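Beta-lactamase inhibitory protein BLIP-I (Streptomyces exfoliatus, PDB 3GMV) inhibits beta-lactamases, probably by binding the enzyme with its antiparallel sheet, as the related inhibitor BLIP does. Local coordinates at residues A94-W97 and A98-K102; K66-E69 and Y70-A74. All blocks are in the same frame, centred on the assembly; numbering follows the deposited sequence.

Two short local contacts illustrate how a chain of the BLIP family leaves a regular element and fixes the turn that follows. Contact 2 comes first along the chain, where strand 63-69 of the antiparallel sheet passes into the loop leading toward helix 81-84. Contact 1 follows it, at the close of helix 93-99, just before strand 105-111. They thus stand at the start and near the end of the connection between two neighbouring strands, 63-69 and 105-111, of the one sheet. Their centres lie 20 Å apart and their nearest atoms about 6 Å, without touching. The centre of contact 2 is about 6 Å from the centre of the molecule, that of contact 1 about 18 Å.

Contact 1 of 2, residues A94-W97 and A98-K102; sequences AQLW and AAVPK
Just past the C-terminal end of helix 93-99, where the chain turns off toward strand 105-111, Lys102 folds back over the indole of Trp97. The aliphatic part of the lysine lies across one face of the ring: CD stands 3.5 Å from the centroid of the five-membered ring of Trp97 and 8° off its normal, a CH-pi contact. Lys102 CG follows over the middle of the indole, and Lys102 CB lies 3.6 Å from Trp97 CE3. Bends at chi3 and chi4 carry the ammonium end of Lys102 to the rim of the same face, beside NE1 and CZ2, its NZ 3.9 Å from Trp97 NE1. The opposite face is met near its rim by Leu96 CD2, so the indole is held between two aliphatic groups. Its NE1 is hydrogen-bonded to Glu93, one turn earlier, and the ring packs edge-to-face with Tyr125.

Val100, the first residue to leave helical geometry, still donates its N to Leu96 O at 2.9 Å. Its CG2 lies beside Leu96 CD1 at 3.9 Å, and both side chains reach Phe140 of strand 137-143, joining the helix to the sheet. Trp97 O finds no N-H four residues on, at Pro101; a water takes that place, donating to Trp97 O and accepting from Lys102 N, each at 2.9 Å. The turn is thus bridged through solvent at the backbone, while the carbon chain of the lysine gives the indole an apolar CH-pi cover and its ammonium group reaches the NE1 and CZ2 rim.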
loop_
_atom_site.group_PDB
_atom_site.type_symbol
_atom_site.label_atom_id
_atom_site.label_comp_id
_atom_site.label_asym_id
_atom_site.label_seq_id
_atom_site.Cartn_x
_atom_site.Cartn_y
_atom_site.Cartn_z
ATOM N N ALA A 94 -7.244 16.391 4.253
ATOM C CA ALA A 94 -6.975 17.304 5.381
ATOM C C ALA A 94 -7.854 16.954 6.591
ATOM O O ALA A 94 -7.354 16.848 7.708
ATOM C CB ALA A 94 -7.186 18.798 4.975
ATOM N N GLN A 95 -9.142 16.767 6.358
ATOM C CA GLN A 95 -10.052 16.362 7.416
ATOM C C GLN A 95 -9.651 15.000 8.020
ATOM O O GLN A 95 -9.683 14.833 9.236
ATOM C CB GLN A 95 -11.502 16.361 6.918
ATOM C CG GLN A 95 -11.969 17.819 6.537
ATOM C CD GLN A 95 -13.272 17.850 5.800
ATOM O OE1 GLN A 95 -13.550 17.014 4.926
ATOM N NE2 GLN A 95 -14.084 18.864 6.109
ATOM N N LEU A 96 -9.295 14.040 7.169
ATOM C CA LEU A 96 -8.893 12.725 7.654
ATOM C C LEU A 96 -7.713 12.836 8.639
ATOM O O LEU A 96 -7.772 12.290 9.712
ATOM C CB LEU A 96 -8.534 11.806 6.480
ATOM C CG LEU A 96 -7.993 10.447 6.901
ATOM C CD1 LEU A 96 -9.082 9.622 7.708
ATOM C CD2 LEU A 96 -7.471 9.649 5.712
ATOM N N TRP A 97 -6.648 13.546 8.273
ATOM C CA TRP A 97 -5.492 13.603 9.141
ATOM C C TRP A 97 -5.686 14.581 10.324
ATOM O O TRP A 97 -4.879 14.603 11.229
ATOM C CB TRP A 97 -4.213 13.870 8.342
ATOM C CG TRP A 97 -3.940 12.828 7.268
ATOM C CD1 TRP A 97 -3.643 13.059 5.955
ATOM C CD2 TRP A 97 -3.984 11.402 7.424
ATOM N NE1 TRP A 97 -3.496 11.862 5.284
ATOM C CE2 TRP A 97 -3.693 10.834 6.171
ATOM C CE3 TRP A 97 -4.222 10.555 8.511
ATOM C CZ2 TRP A 97 -3.649 9.469 5.967
ATOM C CZ3 TRP A 97 -4.185 9.180 8.303
ATOM C CH2 TRP A 97 -3.902 8.651 7.054
ATOM N N ALA A 98 -6.761 15.367 10.312
ATOM C CA ALA A 98 -7.143 16.135 11.497
ATOM C C ALA A 98 -7.902 15.253 12.472
ATOM O O ALA A 98 -7.896 15.524 13.677
ATOM C CB ALA A 98 -8.008 17.378 11.105
ATOM N N ALA A 99 -8.550 14.197 11.960
ATOM C CA ALA A 99 -9.297 13.236 12.827
ATOM C C ALA A 99 -8.453 12.071 13.323
ATOM O O ALA A 99 -8.642 11.587 14.441
ATOM C CB ALA A 99 -10.511 12.686 12.081
ATOM N N VAL A 100 -7.505 11.622 12.503
ATOM C CA VAL A 100 -6.753 10.403 12.779
ATOM C C VAL A 100 -5.286 10.769 12.821
ATOM O O VAL A 100 -4.824 11.521 11.958
ATOM C CB VAL A 100 -6.950 9.360 11.614
ATOM C CG1 VAL A 100 -6.043 8.143 11.793
ATOM C CG2 VAL A 100 -8.413 8.896 11.525
ATOM N N PRO A 101 -4.530 10.234 13.785
ATOM C CA PRO A 101 -3.083 10.619 13.779
ATOM C C PRO A 101 -2.297 9.882 12.666
ATOM O O PRO A 101 -2.152 8.634 12.699
ATOM C CB PRO A 101 -2.600 10.224 15.182
ATOM C CG PRO A 101 -3.572 9.154 15.651
ATOM C CD PRO A 101 -4.906 9.443 14.964
ATOM N N LYS A 102 -1.819 10.642 11.676
ATOM C CA LYS A 102 -1.144 10.034 10.546
ATOM C C LYS A 102 0.080 9.220 10.955
ATOM O O LYS A 102 0.459 8.262 10.260
ATOM C CB LYS A 102 -0.772 11.088 9.485
ATOM C CG LYS A 102 -0.494 10.459 8.136
ATOM C CD LYS A 102 -0.303 11.515 7.048
ATOM C CE LYS A 102 0.688 11.054 5.994
ATOM N NZ LYS A 102 0.064 10.174 5.022
HETATM O O HOH W 1 -2.232 13.529 11.559
#

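Contact 2 of 2, residues K66-E69 and Y70-A74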
loop_
_atom_site.group_PDB
_atom_site.type_symbol
_atom_site.label_atom_id
_atom_site.label_comp_id
_atom_site.label_asym_id
_atom_site.label_seq_id
_atom_site.Cartn_x
_atom_site.Cartn_y
_atom_site.Cartn_z
ATOM N N LYS A 66 1.026 -0.075 -7.303
ATOM C CA LYS A 66 1.892 -0.637 -6.290
ATOM C C LYS A 66 1.064 -0.968 -5.070
ATOM O O LYS A 66 0.229 -0.156 -4.651
ATOM C CB LYS A 66 2.953 0.396 -5.864
ATOM C CG LYS A 66 3.876 0.818 -7.012
ATOM C CD LYS A 66 4.771 2.023 -6.681
ATOM C CE LYS A 66 5.706 1.746 -5.529
ATOM N NZ LYS A 66 6.533 2.963 -5.266
ATOM N N ARG A 67 1.342 -2.113 -4.458
ATOM C CA ARG A 67 0.671 -2.463 -3.208
ATOM C C ARG A 67 1.699 -3.161 -2.338
ATOM O O ARG A 67 2.706 -3.702 -2.848
ATOM C CB ARG A 67 -0.556 -3.374 -3.459
ATOM C CG ARG A 67 -0.242 -4.769 -4.047
ATOM C CD ARG A 67 -1.520 -5.440 -4.588
ATOM N NE ARG A 67 -1.229 -6.745 -5.183
ATOM C CZ ARG A 67 -1.295 -7.901 -4.527
ATOM N NH1 ARG A 67 -1.628 -7.935 -3.244
ATOM N NH2 ARG A 67 -1.025 -9.033 -5.157
ATOM N N ASN A 68 1.457 -3.156 -1.033
ATOM C CA ASN A 68 2.311 -3.918 -0.147
ATOM C C ASN A 68 1.587 -4.213 1.147
ATOM O O ASN A 68 0.574 -3.565 1.493
ATOM C CB ASN A 68 3.598 -3.144 0.147
ATOM C CG ASN A 68 3.405 -2.091 1.231
ATOM O OD1 ASN A 68 3.477 -2.406 2.428
ATOM N ND2 ASN A 68 3.224 -0.822 0.822
ATOM N N GLU A 69 2.085 -5.216 1.857
ATOM C CA GLU A 69 1.733 -5.356 3.261
ATOM C C GLU A 69 3.010 -5.516 4.040
ATOM O O GLU A 69 3.926 -6.242 3.629
ATOM C CB GLU A 69 0.816 -6.548 3.501
ATOM C CG GLU A 69 -0.611 -6.291 3.012
ATOM C CD GLU A 69 -1.534 -7.419 3.392
ATOM O OE1 GLU A 69 -1.591 -8.394 2.627
ATOM O OE2 GLU A 69 -2.186 -7.335 4.455
ATOM N N TYR A 70 3.086 -4.782 5.138
ATOM C CA TYR A 70 4.150 -4.965 6.142
ATOM C C TYR A 70 5.514 -4.399 5.799
ATOM O O TYR A 70 6.452 -4.581 6.572
ATOM C CB TYR A 70 4.272 -6.454 6.596
ATOM C CG TYR A 70 2.954 -7.179 6.786
ATOM C CD1 TYR A 70 1.893 -6.569 7.453
ATOM C CD2 TYR A 70 2.765 -8.463 6.290
ATOM C CE1 TYR A 70 0.682 -7.214 7.610
ATOM C CE2 TYR A 70 1.542 -9.126 6.448
ATOM C CZ TYR A 70 0.512 -8.487 7.116
ATOM O OH TYR A 70 -0.701 -9.119 7.268
ATOM N N LEU A 71 5.661 -3.685 4.684
ATOM C CA LEU A 71 6.954 -3.085 4.384
ATOM C C LEU A 71 7.292 -1.960 5.345
ATOM O O LEU A 71 8.455 -1.636 5.524
ATOM C CB LEU A 71 7.015 -2.523 2.951
ATOM C CG LEU A 71 6.960 -3.572 1.843
ATOM C CD1 LEU A 71 6.992 -2.916 0.466
ATOM C CD2 LEU A 71 8.146 -4.574 2.000
ATOM N N TYR A 72 6.263 -1.328 5.913
ATOM C CA TYR A 72 6.443 -0.227 6.838
ATOM C C TYR A 72 5.680 -0.495 8.132
ATOM O O TYR A 72 4.664 -1.162 8.123
ATOM C CB TYR A 72 5.880 1.057 6.228
ATOM C CG TYR A 72 6.540 1.415 4.933
ATOM C CD1 TYR A 72 7.737 2.105 4.922
ATOM C CD2 TYR A 72 5.949 1.078 3.714
ATOM C CE1 TYR A 72 8.344 2.443 3.723
ATOM C CE2 TYR A 72 6.555 1.401 2.512
ATOM C CZ TYR A 72 7.745 2.078 2.526
ATOM O OH TYR A 72 8.364 2.401 1.340
ATOM N N LYS A 73 6.200 0.003 9.249
ATOM C CA LYS A 73 5.483 -0.109 10.518
ATOM C C LYS A 73 5.168 1.320 10.951
ATOM O O LYS A 73 5.977 2.225 10.783
ATOM C CB LYS A 73 6.377 -0.810 11.570
ATOM C CG LYS A 73 6.616 -2.302 11.282
ATOM C CD LYS A 73 7.696 -2.872 12.217
ATOM C CE LYS A 73 8.183 -4.231 11.723
ATOM N NZ LYS A 73 7.018 -5.126 11.474
ATOM N N ALA A 74 3.998 1.531 11.521
ATOM C CA ALA A 74 3.632 2.859 11.994
ATOM C C ALA A 74 4.625 3.397 12.994
ATOM O O ALA A 74 5.133 2.651 13.821
ATOM C CB ALA A 74 2.235 2.824 12.632
HETATM O O HOH W 2 3.150 -1.029 4.769
#
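Glu69, Tyr70 and Asn68 carry the turn by which strand 63-69 gives way to loop. Glu69 and Tyr70 run side by side: Glu69 CB stands over the centre of the Tyr70 ring, 3.8 Å from its centroid and 6° off the normal, a CH-pi contact between neighbours. Further out, Glu69 OE2 comes 3.6 Å from Tyr70 OH, while Glu69 OE1 is hydrogen-bonded to Tyr52 of the adjoining strand.

Asn68 is buried, its CB directed toward the loop. Its CG sits between the backbone N and the carbonyl carbon (chi1 81°), which turns the amide the same way. There OD1 accepts a weak bond of 3.4 Å from Leu71 N, and a water donates to the same OD1 at 2.7 Å and accepts a weak bond from Tyr72 N. Asn68 ND2 is held by Ser107 O on strand 105-111, so the carboxamide is fixed at both ends. Leu71 CD1 packs closely on Asn68 CB, at 3.4 Å.

Tyr70 itself has a positive phi of 77°, a left-handed backbone that swings the chain out of the sheet. It ends strand 63-69 and opens the long connection, through helices 81-84 and 93-99, to the antiparallel neighbour 105-111.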